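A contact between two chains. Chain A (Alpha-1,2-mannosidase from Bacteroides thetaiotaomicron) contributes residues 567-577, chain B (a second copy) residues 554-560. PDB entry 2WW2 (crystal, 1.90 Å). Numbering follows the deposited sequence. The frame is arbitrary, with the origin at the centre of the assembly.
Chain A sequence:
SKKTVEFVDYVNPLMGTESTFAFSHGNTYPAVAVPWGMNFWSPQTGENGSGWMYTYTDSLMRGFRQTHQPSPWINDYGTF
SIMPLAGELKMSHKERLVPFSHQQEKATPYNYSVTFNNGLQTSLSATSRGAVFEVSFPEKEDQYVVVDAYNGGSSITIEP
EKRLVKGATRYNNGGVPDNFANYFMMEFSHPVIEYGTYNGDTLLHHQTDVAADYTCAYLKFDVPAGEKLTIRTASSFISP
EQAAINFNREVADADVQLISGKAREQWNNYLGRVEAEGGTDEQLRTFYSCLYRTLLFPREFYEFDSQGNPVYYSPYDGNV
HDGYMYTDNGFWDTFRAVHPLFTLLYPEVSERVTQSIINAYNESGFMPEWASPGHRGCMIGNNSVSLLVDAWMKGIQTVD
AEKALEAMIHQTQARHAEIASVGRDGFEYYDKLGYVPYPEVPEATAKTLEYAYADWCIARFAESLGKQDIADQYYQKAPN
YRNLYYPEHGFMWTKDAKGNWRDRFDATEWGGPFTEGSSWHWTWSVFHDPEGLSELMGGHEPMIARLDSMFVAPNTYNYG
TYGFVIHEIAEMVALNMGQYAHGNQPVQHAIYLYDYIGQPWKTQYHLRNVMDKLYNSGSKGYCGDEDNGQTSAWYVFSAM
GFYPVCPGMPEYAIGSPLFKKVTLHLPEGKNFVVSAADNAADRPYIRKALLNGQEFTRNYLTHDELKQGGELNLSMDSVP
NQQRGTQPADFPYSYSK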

# COMPACT_ATOMS: atom_id res chain seq x y z
N HIS A 567 -18.18 -3.12 4.09
CA HIS A 567 -17.82 -3.11 2.66
C HIS A 567 -17.54 -1.70 2.12
O HIS A 567 -16.89 -1.54 1.08
CB HIS A 567 -18.90 -3.80 1.82
N GLU A 568 -18.05 -0.69 2.83
CA GLU A 568 -17.79 0.71 2.48
C GLU A 568 -16.38 1.12 2.89
O GLU A 568 -15.61 1.61 2.06
CB GLU A 568 -18.83 1.63 3.13
N ILE A 569 -16.04 0.92 4.16
CA ILE A 569 -14.68 1.16 4.65
C ILE A 569 -13.67 0.35 3.83
O ILE A 569 -12.54 0.79 3.59
CB ILE A 569 -14.52 0.81 6.14
N ALA A 570 -14.09 -0.84 3.40
CA ALA A 570 -13.23 -1.73 2.64
C ALA A 570 -13.01 -1.25 1.20
O ALA A 570 -11.97 -1.52 0.60
CB ALA A 570 -13.80 -3.14 2.64
N GLU A 571 -13.99 -0.54 0.65
CA GLU A 571 -13.91 -0.10 -0.74
C GLU A 571 -12.95 1.08 -0.88
O GLU A 571 -12.28 1.23 -1.91
CB GLU A 571 -15.29 0.25 -1.28
CG GLU A 571 -15.44 -0.01 -2.78
CD GLU A 571 -16.85 0.26 -3.29
OE1 GLU A 571 -17.57 1.07 -2.65
OE2 GLU A 571 -17.25 -0.33 -4.32
N MET A 572 -12.88 1.91 0.16
CA MET A 572 -11.90 2.99 0.23
C MET A 572 -10.49 2.49 -0.07
O MET A 572 -9.72 3.14 -0.78
CB MET A 572 -11.89 3.61 1.63
CG MET A 572 -13.01 4.56 1.95
SD MET A 572 -12.49 5.56 3.36
CE MET A 572 -14.03 6.22 3.97
N VAL A 573 -10.15 1.33 0.50
CA VAL A 573 -8.79 0.80 0.44
C VAL A 573 -8.28 0.60 -0.98
O VAL A 573 -7.18 1.02 -1.31
CB VAL A 573 -8.66 -0.50 1.29
CG1 VAL A 573 -7.37 -1.26 0.95
CG2 VAL A 573 -8.74 -0.17 2.78
N ALA A 574 -9.09 -0.04 -1.84
CA ALA A 574 -8.70 -0.22 -3.24
C ALA A 574 -8.46 1.13 -3.93
O ALA A 574 -7.49 1.30 -4.67
CB ALA A 574 -9.76 -1.02 -3.99
N LEU A 575 -9.36 2.08 -3.68
CA LEU A 575 -9.27 3.39 -4.31
C LEU A 575 -8.01 4.13 -3.84
O LEU A 575 -7.31 4.75 -4.65
CB LEU A 575 -10.53 4.21 -4.01
CG LEU A 575 -11.84 3.70 -4.62
CD1 LEU A 575 -13.06 4.26 -3.90
CD2 LEU A 575 -11.89 4.01 -6.12
N ASN A 576 -7.74 4.06 -2.54
CA ASN A 576 -6.56 4.68 -1.96
C ASN A 576 -5.24 4.04 -2.41
O ASN A 576 -4.23 4.72 -2.55
CB ASN A 576 -6.67 4.72 -0.43
CG ASN A 576 -7.67 5.76 0.05
OD1 ASN A 576 -7.93 6.75 -0.64
ND2 ASN A 576 -8.24 5.53 1.22
N MET A 577 -5.27 2.73 -2.64
CA MET A 577 -4.10 2.04 -3.20
C MET A 577 -4.01 2.29 -4.70
O MET A 577 -2.93 2.22 -5.29
CB MET A 577 -4.15 0.53 -2.89
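Chain B (554-560) PNTYNYG

How does chain B run along the helix of chain A? The loop 554-560 has no regular helix or strand, and it runs against the helix direction: E568(A) lies nearest Y559(B), M572(A) nearest T556(B) and N576(A) nearest N555(B), with CA-CA separations of 6.9, 6.9 and 7.6 Å. A type II' turn from T556(B) to Y559(B), closed by Y559(B) N to T556(B) O at 2.9 Å, accompanies two tyrosines whose CA-to-CB bonds both point toward the helix.

What meets Y559(B)? E568(A) comes first, its CB 3.8 Å from Y559(B) CD1 and its carbonyl oxygen over one ring face. One turn on, Y559(B) OH donates a short hydrogen bond to E571(A) OE1, 2.6 Å away, near the ring plane.

Where does M572(A) fit? Its CG packs 3.5 Å from Y559(B) CD2, while the extended side chain carries CE to 3.8 Å from T556(B) CB.

How is Y557(B) held? L575(A) CD1 lies almost on the ring normal, 4.0 Å from the ring centroid of Y557(B), a CH-pi contact. At the ring edge, Y557(B) OH donates to N576(A) OD1 at 2.9 Å. Thus each tyrosine combines apolar packing with a hydroxyl anchored to the helix.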

# COMPACT_ATOMS: atom_id res chain seq x y z
N PRO B 554 -7.10 12.02 5.16
CA PRO B 554 -7.35 10.99 4.15
C PRO B 554 -8.58 11.28 3.31
O PRO B 554 -9.50 11.97 3.76
CB PRO B 554 -7.60 9.74 4.99
CG PRO B 554 -8.17 10.28 6.29
CD PRO B 554 -7.42 11.56 6.53
N ASN B 555 -8.59 10.73 2.10
CA ASN B 555 -9.72 10.86 1.20
C ASN B 555 -10.82 9.87 1.55
O ASN B 555 -10.59 8.65 1.57
CB ASN B 555 -9.25 10.63 -0.24
CG ASN B 555 -10.31 10.97 -1.26
OD1 ASN B 555 -11.47 11.26 -0.92
ND2 ASN B 555 -9.93 10.95 -2.53
N THR B 556 -12.01 10.38 1.83
CA THR B 556 -13.14 9.51 2.20
C THR B 556 -14.22 9.43 1.13
O THR B 556 -15.29 8.84 1.36
CB THR B 556 -13.78 9.95 3.54
OG1 THR B 556 -14.24 11.31 3.45
CG2 THR B 556 -12.78 9.82 4.69
N TYR B 557 -13.95 10.03 -0.04
CA TYR B 557 -14.87 9.99 -1.18
C TYR B 557 -16.28 10.42 -0.76
O TYR B 557 -16.45 11.49 -0.19
CB TYR B 557 -14.83 8.61 -1.85
CG TYR B 557 -13.41 8.22 -2.17
CD1 TYR B 557 -12.85 8.51 -3.41
CD2 TYR B 557 -12.59 7.61 -1.21
CE1 TYR B 557 -11.54 8.17 -3.70
CE2 TYR B 557 -11.28 7.28 -1.49
CZ TYR B 557 -10.75 7.56 -2.73
OH TYR B 557 -9.44 7.23 -3.01
N ASN B 558 -17.29 9.58 -1.01
CA ASN B 558 -18.65 9.87 -0.54
C ASN B 558 -19.06 9.09 0.72
O ASN B 558 -20.23 9.10 1.11
CB ASN B 558 -19.69 9.60 -1.63
CG ASN B 558 -19.56 10.54 -2.82
OD1 ASN B 558 -19.72 10.14 -3.97
ND2 ASN B 558 -19.28 11.80 -2.54
N TYR B 559 -18.11 8.42 1.35
CA TYR B 559 -18.42 7.55 2.49
C TYR B 559 -18.71 8.33 3.77
O TYR B 559 -19.17 7.75 4.76
CB TYR B 559 -17.30 6.51 2.68
CG TYR B 559 -17.09 5.67 1.45
CD1 TYR B 559 -18.03 4.71 1.06
CD2 TYR B 559 -15.96 5.84 0.65
CE1 TYR B 559 -17.84 3.94 -0.10
CE2 TYR B 559 -15.76 5.08 -0.49
CZ TYR B 559 -16.70 4.14 -0.86
OH TYR B 559 -16.49 3.39 -2.01
N GLY B 560 -18.47 9.64 3.74
CA GLY B 560 -18.77 10.52 4.89
C GLY B 560 -20.21 10.45 5.36
O GLY B 560 -20.49 10.54 6.56